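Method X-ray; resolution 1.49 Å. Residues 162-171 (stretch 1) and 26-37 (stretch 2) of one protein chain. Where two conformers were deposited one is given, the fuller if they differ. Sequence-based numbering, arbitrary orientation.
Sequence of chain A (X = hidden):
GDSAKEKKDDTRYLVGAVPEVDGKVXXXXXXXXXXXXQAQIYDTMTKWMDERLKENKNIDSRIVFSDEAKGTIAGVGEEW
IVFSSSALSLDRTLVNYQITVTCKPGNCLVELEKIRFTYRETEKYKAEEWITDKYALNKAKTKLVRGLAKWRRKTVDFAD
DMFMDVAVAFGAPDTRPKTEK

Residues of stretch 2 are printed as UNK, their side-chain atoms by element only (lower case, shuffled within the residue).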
# COMPACT_ATOMS: atom_id res chain seq x y z
N MSE A 162 -0.15 -1.11 5.78
CA MSE A 162 0.32 -2.39 5.27
C MSE A 162 1.71 -2.71 5.77
O MSE A 162 1.98 -3.85 6.16
CB MSE A 162 0.33 -2.38 3.75
CG MSE A 162 0.75 -3.73 3.18
SE MSE A 162 0.41 -3.82 1.30
CE MSE A 162 -1.51 -3.88 1.33
N PHE A 163 2.60 -1.70 5.77
CA PHE A 163 3.97 -1.92 6.20
C PHE A 163 4.03 -2.20 7.71
O PHE A 163 4.85 -3.01 8.14
CB PHE A 163 4.87 -0.75 5.79
CG PHE A 163 4.93 -0.58 4.29
CD1 PHE A 163 4.97 -1.70 3.44
CD2 PHE A 163 4.98 0.68 3.71
CE1 PHE A 163 5.02 -1.55 2.05
CE2 PHE A 163 5.03 0.83 2.32
CZ PHE A 163 5.04 -0.29 1.50
N MSE A 164 3.13 -1.58 8.49
CA MSE A 164 3.02 -1.90 9.91
C MSE A 164 2.54 -3.36 10.09
O MSE A 164 3.07 -4.10 10.93
CB MSE A 164 2.06 -0.92 10.63
CG MSE A 164 1.79 -1.28 12.10
SE MSE A 164 3.38 -1.32 13.26
CE MSE A 164 3.91 0.56 13.10
N ASP A 165 1.55 -3.79 9.26
CA ASP A 165 1.03 -5.14 9.31
C ASP A 165 2.14 -6.16 9.09
O ASP A 165 2.20 -7.18 9.79
CB ASP A 165 -0.07 -5.32 8.26
CG ASP A 165 -1.20 -6.16 8.75
OD1 ASP A 165 -1.79 -5.81 9.81
OD2 ASP A 165 -1.46 -7.21 8.13
N VAL A 166 3.03 -5.87 8.12
CA VAL A 166 4.17 -6.74 7.83
C VAL A 166 5.12 -6.77 9.03
O VAL A 166 5.60 -7.85 9.41
CB VAL A 166 4.90 -6.31 6.54
CG1 VAL A 166 6.22 -7.06 6.38
CG2 VAL A 166 4.00 -6.45 5.30
N ALA A 167 5.45 -5.59 9.59
CA ALA A 167 6.36 -5.52 10.74
C ALA A 167 5.83 -6.39 11.89
O ALA A 167 6.59 -7.13 12.53
CB ALA A 167 6.52 -4.07 11.21
N VAL A 168 4.50 -6.34 12.11
CA VAL A 168 3.82 -7.15 13.15
C VAL A 168 3.94 -8.65 12.80
O VAL A 168 4.18 -9.47 13.70
CB VAL A 168 2.34 -6.70 13.34
CG1 VAL A 168 1.58 -7.64 14.29
CG2 VAL A 168 2.28 -5.26 13.86
N ALA A 169 3.80 -9.00 11.51
CA ALA A 169 3.97 -10.40 11.10
C ALA A 169 5.40 -10.90 11.42
O ALA A 169 5.58 -12.09 11.67
CB ALA A 169 3.68 -10.56 9.61
N PHE A 170 6.39 -9.98 11.42
CA PHE A 170 7.78 -10.35 11.73
C PHE A 170 8.08 -10.24 13.23
O PHE A 170 9.22 -10.50 13.63
CB PHE A 170 8.78 -9.52 10.91
CG PHE A 170 8.87 -9.92 9.44
CD1 PHE A 170 9.21 -11.23 9.08
CD2 PHE A 170 8.68 -8.99 8.44
CE1 PHE A 170 9.30 -11.60 7.73
CE2 PHE A 170 8.81 -9.35 7.09
CZ PHE A 170 9.12 -10.66 6.75
N GLY A 171 7.08 -9.91 14.04
CA GLY A 171 7.24 -9.90 15.50
C GLY A 171 7.19 -8.56 16.19
O GLY A 171 7.26 -8.52 17.42
N UNK A 26 5.11 3.29 -6.72
CA UNK A 26 5.43 2.07 -6.00
C UNK A 26 5.75 2.45 -4.56
O UNK A 26 6.78 3.09 -4.32
c UNK A 26 6.38 0.98 -8.10
c UNK A 26 6.63 1.31 -6.62
c UNK A 26 6.93 0.02 -5.84
N UNK A 27 4.91 2.06 -3.60
CA UNK A 27 5.26 2.26 -2.19
C UNK A 27 6.12 1.08 -1.79
O UNK A 27 5.85 -0.03 -2.23
c UNK A 27 4.01 2.34 -1.30
c UNK A 27 3.32 4.73 -0.88
c UNK A 27 2.10 3.47 -2.51
c UNK A 27 3.13 3.54 -1.57
c UNK A 27 1.48 5.76 -2.06
c UNK A 27 2.49 5.85 -1.13
c UNK A 27 1.28 4.58 -2.75
N UNK A 28 7.15 1.29 -0.99
CA UNK A 28 7.98 0.15 -0.61
C UNK A 28 8.55 0.29 0.79
O UNK A 28 8.71 1.41 1.31
c UNK A 28 9.12 -0.05 -1.60
o UNK A 28 10.00 1.06 -1.58
N UNK A 29 8.86 -0.86 1.38
CA UNK A 29 9.50 -0.90 2.68
C UNK A 29 10.36 -2.12 2.74
O UNK A 29 9.94 -3.22 2.33
c UNK A 29 8.49 -0.90 3.83
n UNK A 29 8.43 2.92 6.17
c UNK A 29 8.17 1.46 6.02
c UNK A 29 9.40 0.72 5.58
c UNK A 29 9.11 -0.72 5.25
N UNK A 30 11.57 -1.92 3.25
CA UNK A 30 12.49 -3.02 3.47
C UNK A 30 12.43 -3.42 4.93
O UNK A 30 12.28 -2.54 5.81
c UNK A 30 14.21 -2.49 1.62
c UNK A 30 15.61 -2.02 1.27
o UNK A 30 16.02 -2.22 0.10
c UNK A 30 13.94 -2.65 3.11
o UNK A 30 16.28 -1.42 2.14
N UNK A 31 12.58 -4.70 5.18
CA UNK A 31 12.58 -5.22 6.55
C UNK A 31 13.85 -6.01 6.76
O UNK A 31 14.22 -6.82 5.89
c UNK A 31 11.35 -6.13 6.80
c UNK A 31 7.72 -3.87 6.35
c UNK A 31 8.23 -4.09 7.60
c UNK A 31 9.49 -5.18 5.38
c UNK A 31 8.32 -4.43 5.23
c UNK A 31 9.42 -4.82 7.75
c UNK A 31 10.05 -5.38 6.65
N UNK A 32 14.53 -5.74 7.90
CA UNK A 32 15.72 -6.48 8.27
C UNK A 32 15.35 -7.49 9.32
O UNK A 32 14.96 -7.08 10.43
n UNK A 32 18.07 -4.95 5.61
c UNK A 32 16.79 -5.53 8.82
o UNK A 32 19.30 -5.76 7.29
c UNK A 32 17.31 -4.49 7.84
c UNK A 32 18.31 -5.12 6.89
N UNK A 33 15.45 -8.78 8.98
CA UNK A 33 15.16 -9.90 9.88
C UNK A 33 16.41 -10.79 9.82
O UNK A 33 16.39 -11.87 9.22
c UNK A 33 12.78 -9.68 8.85
c UNK A 33 12.66 -9.77 7.33
c UNK A 33 13.84 -10.63 9.47
c UNK A 33 13.26 -11.26 10.69
N UNK A 34 17.55 -10.26 10.32
CA UNK A 34 18.84 -10.93 10.09
C UNK A 34 19.00 -12.36 10.54
O UNK A 34 19.80 -13.09 9.92
c UNK A 34 19.85 -10.01 10.78
c UNK A 34 17.76 -8.98 11.03
c UNK A 34 19.06 -9.21 11.76
N UNK A 35 18.29 -12.77 11.57
CA UNK A 35 18.43 -14.16 12.00
C UNK A 35 17.72 -15.19 11.12
O UNK A 35 18.05 -16.39 11.20
N UNK A 36 16.78 -14.75 10.26
CA UNK A 36 15.95 -15.67 9.46
C UNK A 36 16.50 -16.01 8.09
O UNK A 36 17.02 -15.14 7.38
se UNK A 36 11.92 -14.40 10.17
c UNK A 36 13.79 -14.90 10.58
c UNK A 36 11.36 -13.80 11.99
c UNK A 36 14.56 -15.07 9.28
N UNK A 37 16.33 -17.29 7.68
CA UNK A 37 16.76 -17.71 6.36
C UNK A 37 15.75 -17.25 5.34
O UNK A 37 14.62 -16.88 5.71
o UNK A 37 15.59 -19.77 6.29
c UNK A 37 16.89 -19.22 6.30

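Position 26 carries three side-chain carbons, the first bearing the other two, and none reaches the helix. This is Val26; a compact apolar side chain suits its buried site.

At position 27 one carbon leads to a ring of six carbons. The CA-to-CB bond points toward the helix, yet the ring leads away, so the contact is made near the backbone: Phe163 CZ lies 3.7 Å from C of position 27 and 4.0 Å from its CB. This is Phe27, a large apolar ring suited to a buried site.

Position 28 has one carbon followed by one oxygen, and its CA-to-CB bond points away from the helix. The closest approach is through the backbone, with N of position 28 at 3.6 Å from Phe163 CZ. This is Ser28, a small polar residue well suited to an exposed place on the strand.

Position 29 shows four carbons in a row ending in nitrogen. Its CB sits over one face of the Phe163 ring, 3.6 Å from Phe163 CG, in a CH-pi contact, and the end of the chain then leads away. This is Lys29: its aliphatic start packs on the ring while the charged amine escapes the apolar contact.

At position 30 there are three carbons, the third carrying two oxygens. This is Glu30, exposed and out of reach of the helix, where a carboxylate can remain in solvent.

Position 31 again has one carbon and a six-carbon ring, now with CA-to-CB toward the helix. Val166 CG1 lies over one face of the ring, Phe163 O approaches its edge, and Ala167 is also in contact. This is Phe31, whose broad apolar ring can meet several helix residues at once. Phe31 CZ is 3.5 Å from both Val166 CG1 and Phe163 O; Phe31 CE2 is 4.0 Å from Ala167 CB and 3.7 Å from Ala167 N.

Three carbons at position 32, the third bearing one oxygen and one nitrogen, give Gln32. Its CA-to-CB bond points away from the helix, and a polar amide suits the exposed position.

Position 33 has four carbons, forked at the first, and the end of the longer arm rests over a face of the Phe170 ring. This is Ile33, whose apolar arm is long enough to place Ile33 CD1 3.7 Å from Phe170 CZ.

At position 34 three carbons close a ring onto the backbone nitrogen. Pro34 has a phi of -57°, which fits the type I turn from position 33 to position 36. Position 35, with no side-chain atoms, is Gly35, also in the turn.

Position 36 has two carbons, selenium and a terminal carbon, unbranched, with the selenium oblique to the Phe170 ring. This is selenomethionine, Met36, whose long apolar chain brings Met36 SE to 4.3 Å from Phe170 CD1. Met36 N bonds Ile33 O at 3.1 Å, closing the turn. One carbon and one oxygen at position 37 make Ser37, whose side chain caps the helix that follows.

Helix and strand run nearly parallel, at 20°, without a hydrogen bond between them. Phe163, Val166, Ala167 and Phe170 supply the helix side of an apolar contact that buries 473 Å², with Phe31 packed among them and aliphatic carbons covering aromatic faces.

Stretch 2 26-37: VFSKEFQIPGMS
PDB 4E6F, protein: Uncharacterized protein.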